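Aspartate aminotransferase, cytoplasmic (Schizosaccharomyces pombe 972h-, PDB 6JPK) catalyses the pyridoxal-phosphate-dependent, reversible transfer of an amino group from L-aspartate to 2-oxoglutarate, giving oxaloacetate and L-glutamate, and works as a homodimer. Local coordinates at residues A[314-317]-A[318-322]. The protein carries 1 engineered substitution. Sequence-based numbering, arbitrary orientation.
Sequences AEWE and QDLKT
Leu320 lays its CD1 methyl over one face of the Trp316 indole, a CH-pi contact in which CD1 sits 3.9 Å from the centroid of the six-membered ring and 17° off its normal. The second methyl reaches the pyrrole part, with CD2 3.6 Å from Trp316 NE1. With Leu320 CG opposite its own carbonyl carbon (chi1 -62°), the isobutyl group leans back toward the indole one turn earlier. The indole N-H donates to the backbone carbonyl of Asn256, which helps fix the turn of the ring, and Leu230, Ile306 and Leu307 pack around it. Without the indole, as with an alanine here, the Leu320 methyls would probably lose the surface they lie on and the Asn256 carbonyl its donor.

Four backbone hydrogen bonds of the alpha-helical i+4 to i type run from residues 318-321 back to 314-317. Leu320 N to Trp316 O is 2.9 Å, and Gln318, Asp319 and Lys321 donate in the same way to Ala314, Glu315 and Glu317.

Water supplies one more link on the exposed side. It gives a proton to Ala314 O at 2.6 Å and accepts one from Gln318 NE2 at 3.0 Å, so this carbonyl serves both the helix and the water; the bent Gln318 side chain brings its amide round to it. On the buried side Asp319 OD2 takes the backbone N-H of Ala52, at the start of helix 51-62.

The whole is an i to i+4 aromatic-aliphatic pair on the inner face of an amphipathic alpha-helix, the long helix 310-340 of this aminotransferase of the pyridoxal-phosphate-dependent family, with the Leu320 side chain about 8 Å from that of Lys255, the probable cofactor-binding lysine.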
ATOM      1  N   ALA A 314      -8.502 -26.869  -5.133  1.00 10.11           N
ATOM      2  CA  ALA A 314      -9.650 -27.659  -4.699  1.00 12.68           C
ATOM      3  C   ALA A 314      -9.855 -27.567  -3.188  1.00 13.74           C
ATOM      4  O   ALA A 314     -10.994 -27.527  -2.710  1.00 10.85           O
ATOM      5  CB  ALA A 314      -9.476 -29.122  -5.120  1.00 10.85           C
ATOM      6  N   GLU A 315      -8.764 -27.566  -2.418  1.00 10.32           N
ATOM      7  CA  GLU A 315      -8.899 -27.445  -0.969  1.00 10.31           C
ATOM      8  C   GLU A 315      -9.379 -26.056  -0.577  1.00 12.60           C
ATOM      9  O   GLU A 315     -10.171 -25.910   0.360  1.00  9.81           O
ATOM     10  CB  GLU A 315      -7.569 -27.791  -0.296  1.00 10.51           C
ATOM     11  CG  GLU A 315      -7.204 -29.277  -0.528  1.00 11.05           C
ATOM     12  CD  GLU A 315      -5.786 -29.639  -0.132  1.00 17.33           C
ATOM     13  OE1 GLU A 315      -5.166 -28.868   0.626  1.00 17.06           O
ATOM     14  OE2 GLU A 315      -5.303 -30.720  -0.565  1.00 20.63           O
ATOM     15  N   TRP A 316      -8.924 -25.025  -1.291  1.00  9.51           N
ATOM     16  CA  TRP A 316      -9.446 -23.682  -1.057  1.00  9.09           C
ATOM     17  C   TRP A 316     -10.951 -23.634  -1.304  1.00  9.05           C
ATOM     18  O   TRP A 316     -11.691 -23.014  -0.526  1.00  8.88           O
ATOM     19  CB  TRP A 316      -8.704 -22.670  -1.935  1.00  8.81           C
ATOM     20  CG  TRP A 316      -9.219 -21.246  -1.858  1.00  8.42           C
ATOM     21  CD1 TRP A 316      -9.493 -20.519  -0.723  1.00  8.24           C
ATOM     22  CD2 TRP A 316      -9.492 -20.371  -2.968  1.00  8.19           C
ATOM     23  NE1 TRP A 316      -9.931 -19.252  -1.067  1.00  7.93           N
ATOM     24  CE2 TRP A 316      -9.938 -19.139  -2.433  1.00  7.89           C
ATOM     25  CE3 TRP A 316      -9.407 -20.515  -4.361  1.00  8.25           C
ATOM     26  CZ2 TRP A 316     -10.291 -18.052  -3.243  1.00  7.66           C
ATOM     27  CZ3 TRP A 316      -9.770 -19.426  -5.170  1.00  8.01           C
ATOM     28  CH2 TRP A 316     -10.211 -18.219  -4.602  1.00  7.73           C
ATOM     29  N   GLU A 317     -11.427 -24.298  -2.366  1.00  9.22           N
ATOM     30  CA  GLU A 317     -12.866 -24.317  -2.636  1.00 11.55           C
ATOM     31  C   GLU A 317     -13.640 -24.976  -1.499  1.00 11.38           C
ATOM     32  O   GLU A 317     -14.761 -24.553  -1.179  1.00  9.56           O
ATOM     33  CB  GLU A 317     -13.161 -25.034  -3.958  1.00 10.21           C
ATOM     34  CG  GLU A 317     -12.848 -24.187  -5.199  1.00 13.70           C
ATOM     35  CD  GLU A 317     -13.110 -24.945  -6.492  1.00 18.36           C
ATOM     36  OE1 GLU A 317     -12.685 -26.127  -6.589  1.00 19.92           O
ATOM     37  OE2 GLU A 317     -13.750 -24.362  -7.400  1.00 17.82           O
ATOM     38  N   GLN A 318     -13.064 -26.017  -0.881  1.00  9.78           N
ATOM     39  CA  GLN A 318     -13.654 -26.570   0.338  1.00 12.57           C
ATOM     40  C   GLN A 318     -13.722 -25.529   1.455  1.00 10.38           C
ATOM     41  O   GLN A 318     -14.716 -25.466   2.187  1.00 12.56           O
ATOM     42  CB  GLN A 318     -12.867 -27.797   0.811  1.00 16.09           C
ATOM     43  CG  GLN A 318     -13.112 -29.027  -0.028  1.00 26.00           C
ATOM     44  CD  GLN A 318     -14.596 -29.277  -0.235  1.00 33.05           C
ATOM     45  OE1 GLN A 318     -15.352 -29.457   0.726  1.00 31.60           O
ATOM     46  NE2 GLN A 318     -15.028 -29.261  -1.497  1.00 36.08           N
ATOM     47  N   ASP A 319     -12.665 -24.731   1.634  1.00  9.49           N
ATOM     48  CA  ASP A 319     -12.700 -23.687   2.660  1.00 13.76           C
ATOM     49  C   ASP A 319     -13.767 -22.629   2.356  1.00 13.33           C
ATOM     50  O   ASP A 319     -14.429 -22.127   3.273  1.00  8.86           O
ATOM     51  CB  ASP A 319     -11.329 -23.019   2.801  1.00 12.01           C
ATOM     52  CG  ASP A 319     -10.211 -23.997   3.223  1.00 19.07           C
ATOM     53  OD1 ASP A 319     -10.490 -25.137   3.663  1.00 18.39           O
ATOM     54  OD2 ASP A 319      -9.029 -23.606   3.116  1.00 20.53           O
ATOM     55  N   LEU A 320     -13.926 -22.254   1.082  1.00  8.75           N
ATOM     56  CA  LEU A 320     -14.997 -21.332   0.695  1.00  8.51           C
ATOM     57  C   LEU A 320     -16.371 -21.905   1.028  1.00  8.73           C
ATOM     58  O   LEU A 320     -17.251 -21.192   1.531  1.00  8.60           O
ATOM     59  CB  LEU A 320     -14.908 -21.024  -0.805  1.00  8.39           C
ATOM     60  CG  LEU A 320     -13.615 -20.341  -1.249  1.00  8.59           C
ATOM     61  CD1 LEU A 320     -13.518 -20.250  -2.768  1.00  8.19           C
ATOM     62  CD2 LEU A 320     -13.527 -18.955  -0.617  1.00  7.87           C
ATOM     63  N   LYS A 321     -16.572 -23.192   0.744  1.00  9.58           N
ATOM     64  CA  LYS A 321     -17.818 -23.854   1.121  1.00 12.43           C
ATOM     65  C   LYS A 321     -18.051 -23.794   2.628  1.00 12.51           C
ATOM     66  O   LYS A 321     -19.172 -23.528   3.077  1.00  9.45           O
ATOM     67  CB  LYS A 321     -17.797 -25.302   0.633  1.00 13.85           C
ATOM     68  CG  LYS A 321     -19.012 -26.116   1.029  1.00 22.07           C
ATOM     69  CD  LYS A 321     -18.952 -27.512   0.416  1.00 31.57           C
ATOM     70  CE  LYS A 321     -20.208 -28.310   0.716  1.00 37.57           C
ATOM     71  NZ  LYS A 321     -19.990 -29.758   0.452  1.00 40.94           N
ATOM     72  N   THR A 322     -17.003 -24.037   3.420  1.00  9.51           N
ATOM     73  CA  THR A 322     -17.125 -23.952   4.874  1.00 10.39           C
ATOM     74  C   THR A 322     -17.636 -22.587   5.312  1.00 12.22           C
ATOM     75  O   THR A 322     -18.605 -22.493   6.077  1.00 11.10           O
ATOM     76  CB  THR A 322     -15.778 -24.245   5.542  1.00 10.77           C
ATOM     77  OG1 THR A 322     -15.411 -25.605   5.282  1.00 10.79           O
ATOM     78  CG2 THR A 322     -15.884 -24.044   7.063  1.00 11.69           C
TER
HETATM   79  O   HOH W   1     -12.995 -28.994  -3.633  1.00 18.72           O